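Local coordinates for protein uronate isomerase (Bacillus halodurans C-125, PDB 3HK5) that probably interconverts aldose and ketose forms of sugar acids such as D-glucuronate and D-fructuronate, as a zinc-binding amidohydrolase-superfamily enzyme, at residues A[320-325]-A[351-356]. Residues are numbered along the deposited sequence; the frame is centred on the assembly and turned at random.
Sequences MIFGCW and PQHSDA. With ZN (zinc ion), chain E; RAT (D-arabinaric acid), chain C.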
loop_
_atom_site.group_PDB
_atom_site.type_symbol
_atom_site.label_atom_id
_atom_site.label_comp_id
_atom_site.label_asym_id
_atom_site.label_seq_id
_atom_site.Cartn_x
_atom_site.Cartn_y
_atom_site.Cartn_z
ATOM N N MET A 320 2.998 -16.758 27.104
ATOM C CA MET A 320 4.130 -16.822 28.026
ATOM C C MET A 320 5.347 -16.365 27.226
ATOM O O MET A 320 5.721 -17.000 26.236
ATOM C CB MET A 320 4.367 -18.239 28.558
ATOM C CG MET A 320 5.597 -18.342 29.478
ATOM S SD MET A 320 5.470 -17.371 31.034
ATOM C CE MET A 320 4.314 -18.369 31.935
ATOM N N ILE A 321 5.936 -15.250 27.639
ATOM C CA ILE A 321 7.117 -14.710 26.966
ATOM C C ILE A 321 8.343 -15.428 27.491
ATOM O O ILE A 321 8.401 -15.771 28.675
ATOM C CB ILE A 321 7.325 -13.217 27.272
ATOM C CG1 ILE A 321 6.164 -12.391 26.754
ATOM C CG2 ILE A 321 8.600 -12.723 26.611
ATOM C CD1 ILE A 321 6.314 -10.929 27.152
ATOM N N PHE A 322 9.328 -15.640 26.621
ATOM C CA PHE A 322 10.543 -16.307 27.049
ATOM C C PHE A 322 11.810 -15.852 26.340
ATOM O O PHE A 322 11.782 -15.439 25.183
ATOM C CB PHE A 322 10.391 -17.830 26.897
ATOM C CG PHE A 322 10.524 -18.332 25.478
ATOM C CD1 PHE A 322 11.763 -18.731 24.980
ATOM C CD2 PHE A 322 9.410 -18.409 24.643
ATOM C CE1 PHE A 322 11.895 -19.204 23.667
ATOM C CE2 PHE A 322 9.524 -18.875 23.331
ATOM C CZ PHE A 322 10.770 -19.274 22.839
ATOM N N GLY A 323 12.910 -15.931 27.085
ATOM C CA GLY A 323 14.238 -15.623 26.602
ATOM C C GLY A 323 14.587 -14.335 25.896
ATOM O O GLY A 323 13.742 -13.494 25.590
ATOM N N CYS A 324 15.890 -14.194 25.677
ATOM C CA CYS A 324 16.482 -13.067 24.978
ATOM C C CYS A 324 17.152 -13.804 23.834
ATOM O O CYS A 324 18.294 -14.257 23.921
ATOM C CB CYS A 324 17.483 -12.364 25.884
ATOM S SG CYS A 324 16.672 -11.717 27.379
ATOM N N TRP A 325 16.387 -13.931 22.764
ATOM C CA TRP A 325 16.765 -14.687 21.587
ATOM C C TRP A 325 17.796 -14.176 20.592
ATOM O O TRP A 325 17.686 -13.057 20.078
ATOM C CB TRP A 325 15.477 -15.024 20.833
ATOM C CG TRP A 325 15.632 -15.940 19.670
ATOM C CD1 TRP A 325 16.443 -17.031 19.583
ATOM C CD2 TRP A 325 14.869 -15.907 18.461
ATOM N NE1 TRP A 325 16.228 -17.691 18.391
ATOM C CE2 TRP A 325 15.267 -17.022 17.684
ATOM C CE3 TRP A 325 13.882 -15.044 17.958
ATOM C CZ2 TRP A 325 14.713 -17.297 16.431
ATOM C CZ3 TRP A 325 13.334 -15.317 16.715
ATOM C CH2 TRP A 325 13.753 -16.438 15.963
ATOM N N PRO A 351 12.603 -15.585 31.823
ATOM C CA PRO A 351 13.693 -14.700 31.409
ATOM C C PRO A 351 14.706 -15.170 30.368
ATOM O O PRO A 351 15.157 -14.371 29.540
ATOM C CB PRO A 351 14.352 -14.313 32.738
ATOM C CG PRO A 351 14.047 -15.489 33.633
ATOM C CD PRO A 351 12.623 -15.805 33.279
ATOM N N GLN A 352 15.047 -16.451 30.365
ATOM C CA GLN A 352 16.060 -16.881 29.429
ATOM C C GLN A 352 16.077 -18.361 29.048
ATOM O O GLN A 352 15.488 -19.207 29.728
ATOM C CB GLN A 352 17.425 -16.486 30.011
ATOM C CG GLN A 352 18.606 -16.738 29.113
ATOM C CD GLN A 352 18.596 -15.848 27.887
ATOM O OE1 GLN A 352 17.616 -15.811 27.137
ATOM N NE2 GLN A 352 19.691 -15.126 27.672
ATOM N N HIS A 353 16.746 -18.632 27.927
ATOM C CA HIS A 353 16.979 -19.969 27.398
ATOM C C HIS A 353 18.369 -19.820 26.763
ATOM O O HIS A 353 18.771 -18.704 26.449
ATOM C CB HIS A 353 15.926 -20.374 26.348
ATOM C CG HIS A 353 16.012 -19.613 25.060
ATOM N ND1 HIS A 353 15.299 -18.454 24.829
ATOM C CD2 HIS A 353 16.711 -19.858 23.926
ATOM C CE1 HIS A 353 15.556 -18.020 23.606
ATOM N NE2 HIS A 353 16.408 -18.855 23.036
ATOM N N SER A 354 19.104 -20.913 26.581
ATOM C CA SER A 354 20.457 -20.811 26.021
ATOM C C SER A 354 20.573 -20.876 24.508
ATOM O O SER A 354 21.454 -20.239 23.931
ATOM C CB SER A 354 21.360 -21.899 26.595
ATOM O OG SER A 354 21.009 -23.168 26.067
ATOM N N ASP A 355 19.702 -21.661 23.877
ATOM C CA ASP A 355 19.732 -21.841 22.434
ATOM C C ASP A 355 21.059 -22.511 22.086
ATOM O O ASP A 355 21.551 -22.391 20.965
ATOM C CB ASP A 355 19.647 -20.485 21.724
ATOM C CG ASP A 355 18.594 -20.469 20.633
ATOM O OD1 ASP A 355 18.577 -21.407 19.812
ATOM O OD2 ASP A 355 17.783 -19.518 20.598
ATOM N N ALA A 356 21.631 -23.217 23.054
ATOM C CA ALA A 356 22.923 -23.869 22.865
ATOM C C ALA A 356 22.974 -24.848 21.701
ATOM O O ALA A 356 22.098 -25.711 21.551
ATOM C CB ALA A 356 23.344 -24.574 24.149
HETATM ZN ZN ZN E . 17.135 -21.812 18.488
HETATM O O1A RAT C . 15.615 -20.666 14.651
HETATM C C1 RAT C . 16.205 -20.874 15.744
HETATM O O1B RAT C . 15.838 -21.678 16.628
HETATM C C2 RAT C . 17.478 -20.071 16.012
HETATM O O2 RAT C . 17.731 -20.060 17.433
HETATM C C3 RAT C . 18.692 -20.665 15.260
HETATM O O3 RAT C . 19.059 -21.926 15.841
HETATM C C4 RAT C . 19.939 -19.731 15.266
HETATM O O4 RAT C . 20.852 -20.109 14.235
HETATM C C5 RAT C . 20.702 -19.750 16.610
HETATM O O5A RAT C . 21.815 -20.308 16.648
HETATM O O5B RAT C . 20.140 -19.185 17.594
HETATM O O HOH W 1 18.726 -16.908 24.477
#
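Gln352 and Cys324 supply the one direct hydrogen bond between residues 320-325 and 351-356, a worked example of one side-chain oxygen tying two backbone segments together. CG of Gln352 lies anti to the backbone N (chi1 -175°), and a bend at chi2 lets OE1 meet two N-H groups. It accepts from Cys324 N at 2.8 Å and His353 N at 3.1 Å, from opposite faces of the amide plane; NE2 binds Ser369. A leucine here would probably leave both N-H groups without their acceptor and let the loops shift apart. From CB, a chi1 of 69° sets His353 CG between backbone N and carbonyl carbon. ND1 thus lies 3.5 Å from Gly323 CA. CE1 is 3.8 Å from Phe322 CE1. NE2 donates in its ring plane to Asp355 OD2 at 2.9 Å, from above the carboxylate plane. Asp355 OD1 binds zinc, as do His26 and His28, making His353 second-shell. Trp325 sets CD1 3.0 Å from Asp355 OD2, at the indole edge, while NE1 donates almost straight to D-arabinaric acid O2. The contact joins the residues following strand 319-321, beside strand 296-300, to the metal-binding loop between helices 331-345 and 361-386, consistent with an amidohydrolase-type barrel, whose strand-end loops carry metal-binding His and, last, Asp.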